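Local atomic coordinates of NEDD8-conjugating enzyme UBC12 (PDB entry 3O2U), a protein that accepts the ubiquitin-like protein Rub1 (NEDD8) from its E1 complex as a thioester and catalyses its covalent attachment to target proteins, chiefly the cullin Cdc53. Residues Val68-Tyr77 against Ile135-Pro145. Numbering follows the deposited sequence.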
loop_
_atom_site.group_PDB
_atom_site.type_symbol
_atom_site.label_atom_id
_atom_site.label_comp_id
_atom_site.label_asym_id
_atom_site.label_seq_id
_atom_site.Cartn_x
_atom_site.Cartn_y
_atom_site.Cartn_z
ATOM N N VAL A 68 -5.230 -2.528 3.398
ATOM C CA VAL A 68 -4.366 -3.213 4.357
ATOM C C VAL A 68 -4.389 -2.426 5.653
ATOM O O VAL A 68 -4.105 -1.243 5.644
ATOM C CB VAL A 68 -2.907 -3.302 3.859
ATOM C CG1 VAL A 68 -1.996 -3.820 4.973
ATOM C CG2 VAL A 68 -2.819 -4.213 2.653
ATOM N N ILE A 69 -4.719 -3.091 6.757
ATOM C CA ILE A 69 -4.828 -2.428 8.059
ATOM C C ILE A 69 -3.741 -2.915 9.025
ATOM O O ILE A 69 -3.747 -4.068 9.455
ATOM C CB ILE A 69 -6.201 -2.668 8.694
ATOM C CG1 ILE A 69 -7.311 -2.157 7.764
ATOM C CG2 ILE A 69 -6.271 -1.975 10.062
ATOM C CD1 ILE A 69 -8.719 -2.494 8.225
ATOM N N VAL A 70 -2.807 -2.027 9.357
ATOM C CA VAL A 70 -1.716 -2.356 10.267
ATOM C C VAL A 70 -2.052 -1.873 11.683
ATOM O O VAL A 70 -2.309 -0.687 11.892
ATOM C CB VAL A 70 -0.392 -1.741 9.754
ATOM C CG1 VAL A 70 0.771 -2.117 10.652
ATOM C CG2 VAL A 70 -0.120 -2.241 8.319
ATOM N N ARG A 71 -2.071 -2.812 12.630
ATOM C CA ARG A 71 -2.316 -2.520 14.048
ATOM C C ARG A 71 -1.194 -3.145 14.890
ATOM O O ARG A 71 -1.323 -4.270 15.364
ATOM C CB ARG A 71 -3.675 -3.080 14.481
ATOM C CG ARG A 71 -4.124 -2.652 15.889
ATOM C CD ARG A 71 -5.568 -3.058 16.126
ATOM N NE ARG A 71 -6.078 -2.677 17.450
ATOM C CZ ARG A 71 -5.996 -3.457 18.529
ATOM N NH1 ARG A 71 -5.402 -4.645 18.451
ATOM N NH2 ARG A 71 -6.497 -3.050 19.688
ATOM N N PRO A 72 -0.079 -2.431 15.034
ATOM C CA PRO A 72 1.113 -2.956 15.711
ATOM C C PRO A 72 0.791 -3.265 17.164
ATOM O O PRO A 72 -0.023 -2.557 17.754
ATOM C CB PRO A 72 2.090 -1.779 15.651
ATOM C CG PRO A 72 1.636 -0.967 14.507
ATOM C CD PRO A 72 0.146 -1.079 14.492
ATOM N N ASP A 73 1.408 -4.286 17.741
ATOM C CA ASP A 73 1.172 -4.553 19.156
ATOM C C ASP A 73 2.392 -4.224 20.010
ATOM O O ASP A 73 2.452 -4.589 21.187
ATOM C CB ASP A 73 0.712 -5.992 19.377
ATOM C CG ASP A 73 1.744 -7.016 18.935
ATOM O OD1 ASP A 73 2.806 -6.616 18.413
ATOM O OD2 ASP A 73 1.487 -8.225 19.115
ATOM N N GLU A 74 3.350 -3.525 19.406
ATOM C CA GLU A 74 4.542 -3.045 20.094
ATOM C C GLU A 74 5.057 -1.774 19.405
ATOM O O GLU A 74 4.595 -1.427 18.314
ATOM C CB GLU A 74 5.626 -4.135 20.124
ATOM C CG GLU A 74 6.099 -4.591 18.744
ATOM C CD GLU A 74 7.162 -5.695 18.808
ATOM O OE1 GLU A 74 7.426 -6.232 19.911
ATOM O OE2 GLU A 74 7.735 -6.025 17.750
ATOM N N GLY A 75 5.991 -1.068 20.042
ATOM C CA GLY A 75 6.565 0.133 19.454
ATOM C C GLY A 75 5.773 1.426 19.650
ATOM O O GLY A 75 4.760 1.469 20.352
ATOM N N TYR A 76 6.239 2.492 19.005
ATOM C CA TYR A 76 5.654 3.819 19.178
ATOM C C TYR A 76 4.164 3.894 18.854
ATOM O O TYR A 76 3.415 4.655 19.478
ATOM C CB TYR A 76 6.382 4.804 18.286
ATOM C CG TYR A 76 7.804 5.069 18.694
ATOM C CD1 TYR A 76 8.093 5.597 19.944
ATOM C CD2 TYR A 76 8.858 4.812 17.822
ATOM C CE1 TYR A 76 9.387 5.866 20.323
ATOM C CE2 TYR A 76 10.161 5.084 18.189
ATOM C CZ TYR A 76 10.419 5.610 19.445
ATOM O OH TYR A 76 11.712 5.878 19.828
ATOM N N TYR A 77 3.754 3.117 17.860
ATOM C CA TYR A 77 2.405 3.185 17.314
ATOM C C TYR A 77 1.565 2.036 17.831
ATOM O O TYR A 77 0.519 1.734 17.274
ATOM C CB TYR A 77 2.464 3.144 15.775
ATOM C CG TYR A 77 3.271 4.281 15.197
ATOM C CD1 TYR A 77 2.662 5.485 14.857
ATOM C CD2 TYR A 77 4.647 4.174 15.039
ATOM C CE1 TYR A 77 3.396 6.538 14.349
ATOM C CE2 TYR A 77 5.395 5.221 14.539
ATOM C CZ TYR A 77 4.762 6.406 14.205
ATOM O OH TYR A 77 5.491 7.450 13.691
ATOM N N ILE A 135 3.422 -5.935 2.370
ATOM C CA ILE A 135 2.706 -5.846 3.632
ATOM C C ILE A 135 3.663 -5.902 4.831
ATOM O O ILE A 135 3.546 -5.119 5.780
ATOM C CB ILE A 135 1.620 -6.915 3.729
ATOM C CG1 ILE A 135 0.477 -6.568 2.745
ATOM C CG2 ILE A 135 1.105 -6.995 5.168
ATOM C CD1 ILE A 135 -0.633 -7.605 2.716
ATOM N N THR A 136 4.619 -6.819 4.785
ATOM C CA THR A 136 5.601 -6.880 5.850
ATOM C C THR A 136 6.374 -5.559 5.948
ATOM O O THR A 136 6.682 -5.100 7.039
ATOM C CB THR A 136 6.574 -8.040 5.626
ATOM O OG1 THR A 136 5.836 -9.267 5.650
ATOM C CG2 THR A 136 7.640 -8.061 6.727
ATOM N N GLY A 137 6.675 -4.953 4.797
ATOM C CA GLY A 137 7.360 -3.670 4.753
ATOM C C GLY A 137 6.584 -2.532 5.393
ATOM O O GLY A 137 7.158 -1.688 6.086
ATOM N N LEU A 138 5.275 -2.507 5.166
ATOM C CA LEU A 138 4.404 -1.500 5.777
ATOM C C LEU A 138 4.375 -1.701 7.300
ATOM O O LEU A 138 4.418 -0.756 8.070
ATOM C CB LEU A 138 2.996 -1.585 5.175
ATOM C CG LEU A 138 2.946 -1.211 3.686
ATOM C CD1 LEU A 138 1.550 -1.406 3.082
ATOM C CD2 LEU A 138 3.431 0.213 3.482
ATOM N N LEU A 139 4.327 -2.947 7.731
ATOM C CA LEU A 139 4.357 -3.224 9.158
ATOM C C LEU A 139 5.660 -2.682 9.758
ATOM O O LEU A 139 5.638 -1.904 10.706
ATOM C CB LEU A 139 4.247 -4.720 9.397
ATOM C CG LEU A 139 4.252 -5.146 10.870
ATOM C CD1 LEU A 139 3.200 -4.382 11.659
ATOM C CD2 LEU A 139 4.045 -6.653 10.995
ATOM N N PHE A 140 6.782 -3.081 9.170
ATOM C CA PHE A 140 8.126 -2.742 9.656
ATOM C C PHE A 140 8.379 -1.227 9.768
ATOM O O PHE A 140 9.199 -0.781 10.571
ATOM C CB PHE A 140 9.164 -3.396 8.731
ATOM C CG PHE A 140 10.551 -3.473 9.311
ATOM C CD1 PHE A 140 10.828 -4.311 10.376
ATOM C CD2 PHE A 140 11.585 -2.716 8.775
ATOM C CE1 PHE A 140 12.121 -4.383 10.907
ATOM C CE2 PHE A 140 12.871 -2.784 9.300
ATOM C CZ PHE A 140 13.139 -3.617 10.362
ATOM N N LEU A 141 7.677 -0.435 8.961
ATOM C CA LEU A 141 7.765 1.019 9.065
ATOM C C LEU A 141 7.369 1.506 10.458
ATOM O O LEU A 141 7.871 2.515 10.948
ATOM C CB LEU A 141 6.829 1.695 8.050
ATOM C CG LEU A 141 7.217 1.848 6.578
ATOM C CD1 LEU A 141 6.030 2.409 5.818
ATOM C CD2 LEU A 141 8.419 2.760 6.409
ATOM N N PHE A 142 6.434 0.807 11.077
ATOM C CA PHE A 142 5.935 1.214 12.386
ATOM C C PHE A 142 6.742 0.595 13.519
ATOM O O PHE A 142 6.763 1.127 14.630
ATOM C CB PHE A 142 4.451 0.861 12.520
ATOM C CG PHE A 142 3.580 1.614 11.545
ATOM C CD1 PHE A 142 3.242 1.053 10.325
ATOM C CD2 PHE A 142 3.153 2.900 11.831
ATOM C CE1 PHE A 142 2.451 1.750 9.411
ATOM C CE2 PHE A 142 2.378 3.619 10.912
ATOM C CZ PHE A 142 2.036 3.041 9.697
ATOM N N LEU A 143 7.398 -0.525 13.228
ATOM C CA LEU A 143 8.266 -1.190 14.195
ATOM C C LEU A 143 9.650 -0.550 14.232
ATOM O O LEU A 143 10.278 -0.461 15.288
ATOM C CB LEU A 143 8.387 -2.673 13.858
ATOM C CG LEU A 143 7.032 -3.358 13.839
ATOM C CD1 LEU A 143 7.166 -4.850 13.551
ATOM C CD2 LEU A 143 6.318 -3.121 15.156
ATOM N N GLU A 144 10.123 -0.116 13.074
ATOM C CA GLU A 144 11.406 0.562 12.974
ATOM C C GLU A 144 11.339 1.776 12.062
ATOM O O GLU A 144 11.802 1.730 10.916
ATOM C CB GLU A 144 12.497 -0.409 12.511
ATOM C CG GLU A 144 13.130 -1.202 13.642
ATOM C CD GLU A 144 13.806 -0.299 14.671
ATOM O OE1 GLU A 144 14.879 0.273 14.359
ATOM O OE2 GLU A 144 13.259 -0.162 15.790
ATOM N N PRO A 145 10.756 2.879 12.567
ATOM C CA PRO A 145 10.704 4.103 11.774
ATOM C C PRO A 145 12.121 4.594 11.530
ATOM O O PRO A 145 12.986 4.446 12.390
ATOM C CB PRO A 145 9.966 5.095 12.688
ATOM C CG PRO A 145 9.266 4.266 13.689
ATOM C CD PRO A 145 10.119 3.045 13.885
HETATM O O HOH W 1 4.598 0.709 16.483
HETATM O O HOH W 2 8.192 1.685 16.893
#
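V70 and F142 lie at the heart of a helix-on-sheet contact in the UBC fold, where helix 131-143 packs on the end of strand 65-70 and the loop that follows; the axes of strand 68-70 and helix 135-143 lie 27° from parallel. Methyl CG1 of V70, anti to the backbone N (chi1 -178°), presses tightly on L139 CD1 at 3.5 Å and also reaches F142 CD1. One helical turn or so earlier, V68 CG2 meets I135 CD1 at 4.0 Å. Past the strand, P72 CG rests on F142 CB, 3.9 Å away, before the loop turns back to bring in Y77. F142 then drives its edge into the face of Y77 in a T-shaped stack: CD2 of F142 stands 3.6 Å from CG of Y77, with the planes at 82°. The hydroxyl of Y77 is hydrogen-bonded to the backbone O of F106. A leucine in place of Y77 would probably cost F142 the flat face its edge rests on and leave the backbone O of F106 without its hydroxyl partner. P145 CG touches the ring edges of both Y76 and Y77. At the helix end, two waters donate to O of F142; one also binds Y77 N and E74 O, the other Y76 N, tying the loop to the helix. Beyond the contact, H107 packs against both F142 and Y77, helix 163-174 backs Y76 and Y77, and strands 47-51 and 82-87 flank strand 65-70 in the antiparallel sheet.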